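Local coordinates for alkyltransferase-like protein 1 (Schizosaccharomyces pombe, PDB 3GVA), which recognises O6-alkylguanine lesions in DNA, bends the duplex and flips the damaged base into a hydrophobic pocket, presenting it to nucleotide excision repair, at residues A[64-69]-A[76-81]; A[85-90]-A[102-107]; A[89-92]-A[96-99]. One frame throughout, in Å; residues are numbered along the deposited sequence.

Contact 1 of 3, residues A[64-69]-A[76-81]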
loop_
_atom_site.group_PDB
_atom_site.type_symbol
_atom_site.label_atom_id
_atom_site.label_comp_id
_atom_site.label_asym_id
_atom_site.label_seq_id
_atom_site.Cartn_x
_atom_site.Cartn_y
_atom_site.Cartn_z
ATOM N N GLY A 64 -2.942 -0.887 9.421
ATOM C CA GLY A 64 -1.547 -0.517 9.595
ATOM C C GLY A 64 -0.590 -1.691 9.503
ATOM O O GLY A 64 0.618 -1.531 9.675
ATOM N N THR A 65 -1.118 -2.879 9.230
ATOM C CA THR A 65 -0.275 -4.058 9.127
ATOM C C THR A 65 0.171 -4.287 7.693
ATOM O O THR A 65 -0.452 -3.788 6.755
ATOM C CB THR A 65 -1.014 -5.308 9.641
ATOM O OG1 THR A 65 -2.353 -5.311 9.132
ATOM C CG2 THR A 65 -1.057 -5.307 11.156
ATOM N N ILE A 66 1.258 -5.032 7.527
ATOM C CA ILE A 66 1.777 -5.317 6.197
ATOM C C ILE A 66 2.113 -6.795 6.031
ATOM O O ILE A 66 2.631 -7.206 4.990
ATOM C CB ILE A 66 3.051 -4.494 5.906
ATOM C CG1 ILE A 66 4.127 -4.825 6.937
ATOM C CG2 ILE A 66 2.736 -3.003 5.959
ATOM C CD1 ILE A 66 5.442 -4.098 6.704
ATOM N N SER A 67 1.820 -7.593 7.053
ATOM C CA SER A 67 2.119 -9.018 6.982
ATOM C C SER A 67 1.462 -9.842 8.084
ATOM O O SER A 67 0.758 -9.318 8.948
ATOM C CB SER A 67 3.631 -9.238 7.045
ATOM O OG SER A 67 4.132 -8.896 8.323
ATOM N N LYS A 68 1.719 -11.146 8.024
ATOM C CA LYS A 68 1.223 -12.120 8.990
ATOM C C LYS A 68 2.460 -12.976 9.228
ATOM O O LYS A 68 3.206 -13.237 8.282
ATOM C CB LYS A 68 0.112 -12.962 8.361
ATOM C CG LYS A 68 -0.920 -12.147 7.586
ATOM C CD LYS A 68 -1.927 -13.045 6.869
ATOM C CE LYS A 68 -2.883 -12.243 6.001
ATOM N NZ LYS A 68 -3.722 -11.289 6.783
ATOM N N ARG A 69 2.695 -13.413 10.465
ATOM C CA ARG A 69 3.885 -14.216 10.729
ATOM C C ARG A 69 3.984 -15.411 9.795
ATOM O O ARG A 69 3.358 -16.449 9.999
ATOM C CB ARG A 69 3.943 -14.672 12.186
ATOM C CG ARG A 69 5.298 -14.383 12.822
ATOM C CD ARG A 69 6.433 -15.027 12.035
ATOM N NE ARG A 69 7.596 -14.149 11.895
ATOM C CZ ARG A 69 8.289 -13.646 12.913
ATOM N NH1 ARG A 69 9.334 -12.860 12.685
ATOM N NH2 ARG A 69 7.937 -13.922 14.161
ATOM N N GLN A 76 8.174 -9.119 2.891
ATOM C CA GLN A 76 9.534 -8.793 3.327
ATOM C C GLN A 76 10.047 -7.622 2.490
ATOM O O GLN A 76 10.705 -6.717 3.008
ATOM C CB GLN A 76 10.456 -10.003 3.152
ATOM C CG GLN A 76 11.904 -9.765 3.580
ATOM C CD GLN A 76 12.033 -9.418 5.049
ATOM O OE1 GLN A 76 11.737 -8.294 5.465
ATOM N NE2 GLN A 76 12.466 -10.387 5.848
ATOM N N ARG A 77 9.743 -7.648 1.193
ATOM C CA ARG A 77 10.152 -6.570 0.303
ATOM C C ARG A 77 9.480 -5.280 0.761
ATOM O O ARG A 77 10.130 -4.244 0.891
ATOM C CB ARG A 77 9.755 -6.875 -1.145
ATOM C CG ARG A 77 10.397 -8.130 -1.710
ATOM C CD ARG A 77 10.034 -8.355 -3.172
ATOM N NE ARG A 77 10.749 -7.447 -4.061
ATOM C CZ ARG A 77 10.771 -7.556 -5.387
ATOM N NH1 ARG A 77 10.113 -8.538 -5.989
ATOM N NH2 ARG A 77 11.457 -6.684 -6.114
ATOM N N GLN A 78 8.176 -5.345 1.022
ATOM C CA GLN A 78 7.459 -4.153 1.467
ATOM C C GLN A 78 8.052 -3.595 2.757
ATOM O O GLN A 78 8.257 -2.384 2.878
ATOM C CB GLN A 78 5.970 -4.445 1.656
ATOM C CG GLN A 78 5.200 -3.264 2.232
ATOM C CD GLN A 78 3.713 -3.345 1.942
ATOM O OE1 GLN A 78 3.131 -4.420 1.943
ATOM N NE2 GLN A 78 3.095 -2.201 1.699
ATOM N N LYS A 79 8.333 -4.467 3.718
ATOM C CA LYS A 79 8.919 -4.021 4.974
ATOM C C LYS A 79 10.267 -3.352 4.711
ATOM O O LYS A 79 10.508 -2.239 5.171
ATOM C CB LYS A 79 9.096 -5.204 5.934
ATOM C CG LYS A 79 9.728 -4.827 7.266
ATOM C CD LYS A 79 9.638 -5.975 8.266
ATOM C CE LYS A 79 10.272 -5.598 9.597
ATOM N NZ LYS A 79 11.737 -5.350 9.472
ATOM N N ASP A 80 11.135 -4.030 3.961
ATOM C CA ASP A 80 12.457 -3.497 3.631
ATOM C C ASP A 80 12.359 -2.109 3.002
ATOM O O ASP A 80 13.083 -1.186 3.379
ATOM C CB ASP A 80 13.185 -4.424 2.649
ATOM C CG ASP A 80 13.913 -5.576 3.338
ATOM O OD1 ASP A 80 13.899 -5.651 4.579
ATOM O OD2 ASP A 80 14.511 -6.412 2.627
ATOM N N ARG A 81 11.457 -1.971 2.039
ATOM C CA ARG A 81 11.284 -0.710 1.345
ATOM C C ARG A 81 10.712 0.388 2.216
ATOM O O ARG A 81 11.144 1.532 2.127
ATOM C CB ARG A 81 10.411 -0.910 0.111
ATOM C CG ARG A 81 10.946 -1.977 -0.826
ATOM C CD ARG A 81 10.194 -1.990 -2.144
ATOM N NE ARG A 81 10.524 -3.160 -2.951
ATOM C CZ ARG A 81 10.363 -3.222 -4.271
ATOM N NH1 ARG A 81 9.883 -2.175 -4.928
ATOM N NH2 ARG A 81 10.676 -4.329 -4.931
#
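With its CG1 between the backbone N and the carbonyl carbon (chi1 60°) and its CD1 extended beyond, Ile66 reaches across to Lys79 and Gln78 on helix 73-84. The tip does the touching at Lys79: Ile66 CD1 lies 3.9 Å from Lys79 CA and equally far from Lys79 CB, so it rests on the helix backbone while the lysine chain crosses it at about a right angle. That chain then runs away from Ile66, carrying NZ to a salt bridge with Glu83 and setting the lysine in a cation-pi contact with Tyr97. The other branch meets Gln78, where Ile66 CG2 is 4.1 Å from the amide carbon CD. Gln78 OE1 comes no nearer than 4.0 Å to Ile66 CB, a packing distance. No hydrogen bond spans the segments; this is van der Waals packing of a loop on a helix of the MGMT-family DNA-binding domain, the same loop that carries Arg69, the residue that probes the flipped base. The buried amide of Gln78 spends its NE2 on the carbonyls of His57 and Val59, which ties the helix to the preceding loop and holds the amide in place beside Ile66. Ile60 packs against both Ile66 and Gln78.

Contact 2 of 3, residues A[85-90]-A[102-107]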
loop_
_atom_site.group_PDB
_atom_site.type_symbol
_atom_site.label_atom_id
_atom_site.label_comp_id
_atom_site.label_asym_id
_atom_site.label_seq_id
_atom_site.Cartn_x
_atom_site.Cartn_y
_atom_site.Cartn_z
ATOM N N GLU A 85 12.489 4.231 3.675
ATOM C CA GLU A 85 11.924 5.570 3.543
ATOM C C GLU A 85 11.617 6.212 4.904
ATOM O O GLU A 85 10.878 7.195 4.991
ATOM C CB GLU A 85 10.672 5.533 2.647
ATOM C CG GLU A 85 10.977 5.007 1.247
ATOM C CD GLU A 85 9.781 4.981 0.313
ATOM O OE1 GLU A 85 9.911 4.379 -0.780
ATOM O OE2 GLU A 85 8.724 5.556 0.654
ATOM N N GLY A 86 12.200 5.654 5.962
ATOM C CA GLY A 86 12.011 6.199 7.298
ATOM C C GLY A 86 10.806 5.750 8.116
ATOM O O GLY A 86 10.556 6.295 9.190
ATOM N N VAL A 87 10.062 4.765 7.632
ATOM C CA VAL A 87 8.886 4.293 8.352
ATOM C C VAL A 87 9.283 3.353 9.482
ATOM O O VAL A 87 9.995 2.377 9.264
ATOM C CB VAL A 87 7.919 3.537 7.418
ATOM C CG1 VAL A 87 6.626 3.202 8.159
ATOM C CG2 VAL A 87 7.648 4.354 6.175
ATOM N N GLU A 88 8.813 3.656 10.685
ATOM C CA GLU A 88 9.090 2.844 11.863
ATOM C C GLU A 88 8.121 1.676 11.829
ATOM O O GLU A 88 6.907 1.872 11.751
ATOM C CB GLU A 88 8.872 3.669 13.137
ATOM C CG GLU A 88 9.179 2.944 14.437
ATOM C CD GLU A 88 10.625 2.487 14.527
ATOM O OE1 GLU A 88 11.515 3.185 13.996
ATOM O OE2 GLU A 88 10.876 1.433 15.141
ATOM N N ILE A 89 8.662 0.466 11.885
ATOM C CA ILE A 89 7.846 -0.734 11.835
ATOM C C ILE A 89 8.088 -1.606 13.045
ATOM O O ILE A 89 9.230 -1.911 13.377
ATOM C CB ILE A 89 8.156 -1.557 10.558
ATOM C CG1 ILE A 89 7.782 -0.741 9.320
ATOM C CG2 ILE A 89 7.371 -2.873 10.564
ATOM C CD1 ILE A 89 8.060 -1.447 8.017
ATOM N N TYR A 90 7.010 -1.987 13.721
ATOM C CA TYR A 90 7.137 -2.850 14.880
ATOM C C TYR A 90 6.421 -4.161 14.616
ATOM O O TYR A 90 5.753 -4.313 13.591
ATOM C CB TYR A 90 6.594 -2.177 16.142
ATOM C CG TYR A 90 5.217 -1.567 16.031
ATOM C CD1 TYR A 90 5.055 -0.228 15.686
ATOM C CD2 TYR A 90 4.077 -2.310 16.345
ATOM C CE1 TYR A 90 3.785 0.366 15.666
ATOM C CE2 TYR A 90 2.803 -1.729 16.328
ATOM C CZ TYR A 90 2.665 -0.392 15.990
ATOM O OH TYR A 90 1.409 0.182 15.972
ATOM N N PRO A 102 -1.900 6.705 11.192
ATOM C CA PRO A 102 -2.104 8.160 11.197
ATOM C C PRO A 102 -0.805 8.967 11.115
ATOM O O PRO A 102 -0.784 10.083 10.599
ATOM C CB PRO A 102 -2.878 8.400 12.498
ATOM C CG PRO A 102 -2.519 7.216 13.349
ATOM C CD PRO A 102 -2.532 6.084 12.363
ATOM N N GLU A 103 0.283 8.386 11.598
ATOM C CA GLU A 103 1.568 9.061 11.567
ATOM C C GLU A 103 2.201 9.134 10.177
ATOM O O GLU A 103 2.978 10.045 9.904
ATOM C CB GLU A 103 2.536 8.374 12.531
ATOM C CG GLU A 103 3.966 8.903 12.483
ATOM C CD GLU A 103 4.820 8.332 13.596
ATOM O OE1 GLU A 103 6.035 8.630 13.644
ATOM O OE2 GLU A 103 4.269 7.585 14.428
ATOM N N TYR A 104 1.882 8.182 9.303
ATOM C CA TYR A 104 2.467 8.172 7.964
ATOM C C TYR A 104 1.449 8.301 6.834
ATOM O O TYR A 104 1.822 8.406 5.664
ATOM C CB TYR A 104 3.288 6.895 7.751
ATOM C CG TYR A 104 4.424 6.730 8.723
ATOM C CD1 TYR A 104 4.243 6.068 9.940
ATOM C CD2 TYR A 104 5.685 7.244 8.433
ATOM C CE1 TYR A 104 5.306 5.921 10.847
ATOM C CE2 TYR A 104 6.748 7.109 9.326
ATOM C CZ TYR A 104 6.555 6.445 10.526
ATOM O OH TYR A 104 7.624 6.273 11.374
ATOM N N MET A 105 0.170 8.284 7.190
ATOM C CA MET A 105 -0.909 8.409 6.219
ATOM C C MET A 105 -0.710 9.617 5.306
ATOM O O MET A 105 -0.486 10.732 5.777
ATOM C CB MET A 105 -2.239 8.563 6.954
ATOM C CG MET A 105 -3.416 8.838 6.049
ATOM S SD MET A 105 -3.991 7.347 5.260
ATOM C CE MET A 105 -5.303 6.922 6.369
ATOM N N TRP A 106 -0.803 9.394 3.999
ATOM C CA TRP A 106 -0.658 10.468 3.028
ATOM C C TRP A 106 -1.909 11.321 3.045
ATOM O O TRP A 106 -3.017 10.802 3.166
ATOM C CB TRP A 106 -0.477 9.905 1.617
ATOM C CG TRP A 106 -0.484 10.951 0.531
ATOM C CD1 TRP A 106 0.153 12.161 0.554
ATOM C CD2 TRP A 106 -1.094 10.846 -0.765
ATOM N NE1 TRP A 106 -0.017 12.811 -0.646
ATOM C CE2 TRP A 106 -0.776 12.028 -1.473
ATOM C CE3 TRP A 106 -1.875 9.868 -1.395
ATOM C CZ2 TRP A 106 -1.211 12.257 -2.784
ATOM C CZ3 TRP A 106 -2.309 10.096 -2.703
ATOM C CH2 TRP A 106 -1.972 11.285 -3.382
ATOM N N LYS A 107 -1.726 12.630 2.923
ATOM C CA LYS A 107 -2.846 13.554 2.883
ATOM C C LYS A 107 -2.749 14.386 1.603
ATOM O O LYS A 107 -2.003 15.368 1.536
ATOM C CB LYS A 107 -2.837 14.455 4.118
ATOM C CG LYS A 107 -4.009 14.198 5.055
ATOM C CD LYS A 107 -3.744 14.731 6.450
ATOM C CE LYS A 107 -2.679 13.904 7.152
ATOM N NZ LYS A 107 -3.065 12.462 7.209
#
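A lone tyrosine carries nearly the whole contact: Tyr104 reaches over to the chain at Gly86, Val87 and Glu88, gripping it through both its ring and its hydroxyl. Val87 CG1 sits almost exactly above the ring centre, 3.9 Å from the centroid and 4° off the normal, a textbook CH-pi contact. The methyl is put there by its torsion, CG1 lying anti to the backbone N (chi1 -173°). On the opposite face lies Glu103 CG, offset toward the rim, from the residue just before Tyr104. At the far end of the ring, Glu88 N donates to Tyr104 OH over 3.0 Å, with an N-H...O angle of 161°, and Glu88 CB approaches the same oxygen at 3.4 Å. The backbone at Val87 also leans on the ring, with Val87 CA 3.7 Å from Tyr104 CE2. Replacing Tyr104 with an alanine would probably leave Glu88 N without this acceptor and uncover the Val87 methyl. The turn it meets is a Schellman motif: Gly86, at positive phi, closes helix 73-84 through Gly86 N to Glu83 O and Val87 N to Leu82 O. Tyr104 therefore joins the short helix 101-104 to the exit of helix 73-84, just ahead of strand 90-91, while Val87 also packs on Leu82 of that helix and on Leu99 of the returning chain.

Contact 3 of 3, residues A[89-92]-A[96-99]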
loop_
_atom_site.group_PDB
_atom_site.type_symbol
_atom_site.label_atom_id
_atom_site.label_comp_id
_atom_site.label_asym_id
_atom_site.label_seq_id
_atom_site.Cartn_x
_atom_site.Cartn_y
_atom_site.Cartn_z
ATOM N N ILE A 89 8.662 0.466 11.885
ATOM C CA ILE A 89 7.846 -0.734 11.835
ATOM C C ILE A 89 8.088 -1.606 13.045
ATOM O O ILE A 89 9.230 -1.911 13.377
ATOM C CB ILE A 89 8.156 -1.557 10.558
ATOM C CG1 ILE A 89 7.782 -0.741 9.320
ATOM C CG2 ILE A 89 7.371 -2.873 10.564
ATOM C CD1 ILE A 89 8.060 -1.447 8.017
ATOM N N TYR A 90 7.010 -1.987 13.721
ATOM C CA TYR A 90 7.137 -2.850 14.880
ATOM C C TYR A 90 6.421 -4.161 14.616
ATOM O O TYR A 90 5.753 -4.313 13.591
ATOM C CB TYR A 90 6.594 -2.177 16.142
ATOM C CG TYR A 90 5.217 -1.567 16.031
ATOM C CD1 TYR A 90 5.055 -0.228 15.686
ATOM C CD2 TYR A 90 4.077 -2.310 16.345
ATOM C CE1 TYR A 90 3.785 0.366 15.666
ATOM C CE2 TYR A 90 2.803 -1.729 16.328
ATOM C CZ TYR A 90 2.665 -0.392 15.990
ATOM O OH TYR A 90 1.409 0.182 15.972
ATOM N N GLN A 91 6.571 -5.114 15.529
ATOM C CA GLN A 91 5.951 -6.419 15.358
ATOM C C GLN A 91 4.932 -6.692 16.457
ATOM O O GLN A 91 5.231 -6.527 17.640
ATOM C CB GLN A 91 7.040 -7.500 15.344
ATOM C CG GLN A 91 6.526 -8.918 15.156
ATOM C CD GLN A 91 7.639 -9.900 14.847
ATOM O OE1 GLN A 91 8.743 -9.791 15.377
ATOM N NE2 GLN A 91 7.350 -10.875 13.991
ATOM N N THR A 92 3.726 -7.093 16.055
ATOM C CA THR A 92 2.644 -7.386 16.999
ATOM C C THR A 92 2.853 -8.734 17.685
ATOM O O THR A 92 3.748 -9.495 17.315
ATOM C CB THR A 92 1.274 -7.450 16.290
ATOM O OG1 THR A 92 1.223 -8.619 15.462
ATOM C CG2 THR A 92 1.056 -6.220 15.431
ATOM N N GLU A 96 2.796 -10.079 13.232
ATOM C CA GLU A 96 2.580 -9.196 12.094
ATOM C C GLU A 96 3.408 -7.928 12.239
ATOM O O GLU A 96 3.579 -7.412 13.340
ATOM C CB GLU A 96 1.119 -8.766 12.015
ATOM C CG GLU A 96 0.095 -9.859 12.138
ATOM C CD GLU A 96 -1.233 -9.297 12.591
ATOM O OE1 GLU A 96 -1.314 -8.861 13.760
ATOM O OE2 GLU A 96 -2.184 -9.274 11.782
ATOM N N TYR A 97 3.912 -7.422 11.123
ATOM C CA TYR A 97 4.666 -6.180 11.146
ATOM C C TYR A 97 3.628 -5.080 11.006
ATOM O O TYR A 97 2.704 -5.184 10.197
ATOM C CB TYR A 97 5.688 -6.164 10.011
ATOM C CG TYR A 97 6.836 -7.102 10.306
ATOM C CD1 TYR A 97 7.630 -6.915 11.438
ATOM C CD2 TYR A 97 7.108 -8.193 9.484
ATOM C CE1 TYR A 97 8.665 -7.788 11.748
ATOM C CE2 TYR A 97 8.148 -9.079 9.786
ATOM C CZ TYR A 97 8.919 -8.867 10.920
ATOM O OH TYR A 97 9.945 -9.728 11.235
ATOM N N LYS A 98 3.771 -4.026 11.800
ATOM C CA LYS A 98 2.787 -2.954 11.797
ATOM C C LYS A 98 3.407 -1.576 11.956
ATOM O O LYS A 98 4.551 -1.438 12.379
ATOM C CB LYS A 98 1.802 -3.210 12.946
ATOM C CG LYS A 98 0.642 -2.244 13.073
ATOM C CD LYS A 98 -0.207 -2.611 14.293
ATOM C CE LYS A 98 -1.465 -1.756 14.395
ATOM N NZ LYS A 98 -1.164 -0.295 14.376
ATOM N N LEU A 99 2.640 -0.551 11.616
ATOM C CA LEU A 99 3.119 0.809 11.766
ATOM C C LEU A 99 1.952 1.692 12.174
ATOM O O LEU A 99 0.789 1.319 11.997
ATOM C CB LEU A 99 3.755 1.297 10.460
ATOM C CG LEU A 99 2.906 1.249 9.188
ATOM C CD1 LEU A 99 1.870 2.351 9.218
ATOM C CD2 LEU A 99 3.808 1.407 7.973
#
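Tyr90 and Lys98 pair as a hydrogen-bonded antiparallel couple: Tyr90 N donates to Lys98 O over 2.9 Å, and Lys98 N returns to Tyr90 O at 2.7 Å. Further along, Thr92 N reaches Glu96 O at 2.7 Å with an N-H...O angle of 169°. Thr92 OG1 works both ways here, receiving Glu96 N and donating over 3.1 Å to the anti lone pair of Glu96 OE1; it also takes the N-H of Leu94 inside the turn. Gln91 and Tyr97 form the non-hydrogen-bonded pair between these couples. The Tyr90 and Lys98 side chains share one face of this beta hairpin and run side by side in the same direction. Tyr90 CG stands between the backbone N and the carbonyl carbon (chi1 50°), which folds the ring over the partner strand, with Lys98 O beneath one face and Lys98 CD 3.7 Å from Tyr90 CE2. The lysine bends at its end so that NZ donates a hydrogen bond to Tyr90 OH (3.1 Å). On the hairpin face that holds Gln91 and Tyr97, the Gln91 amide lies at 23° to the Tyr97 ring, while Ile89 CG2 packs 3.7 Å from Tyr97 CB. Gln91 also touches Arg69. The Lys98 ammonium, donating to the phenol oxygen, would probably favour the phenolate of Tyr90 slightly, though in this exposed setting the effect is likely small and the phenol remains the expected form.

Overall arrangement
Along the chain, contact 1 closes before the other two open, and contacts 2 and 3 share Ile89 and Tyr90. Contacts 1 and 3 have centres about 8 Å apart; contact 2 lies about 13 Å from contact 1 and 12 Å from contact 3. Helix 73-84 supplies one side of contact 1 and leads straight into contact 2, whose chain continues into the hairpin of contact 3; strand 97-98 then runs on to helix 101-104, returning to contact 2. Backbone pairing of Gly64 with Leu99 and Ile66 with Tyr97 lays the loop carrying Arg69 along the hairpin, where this lesion-recognising arginine meets Gln91 and Tyr97.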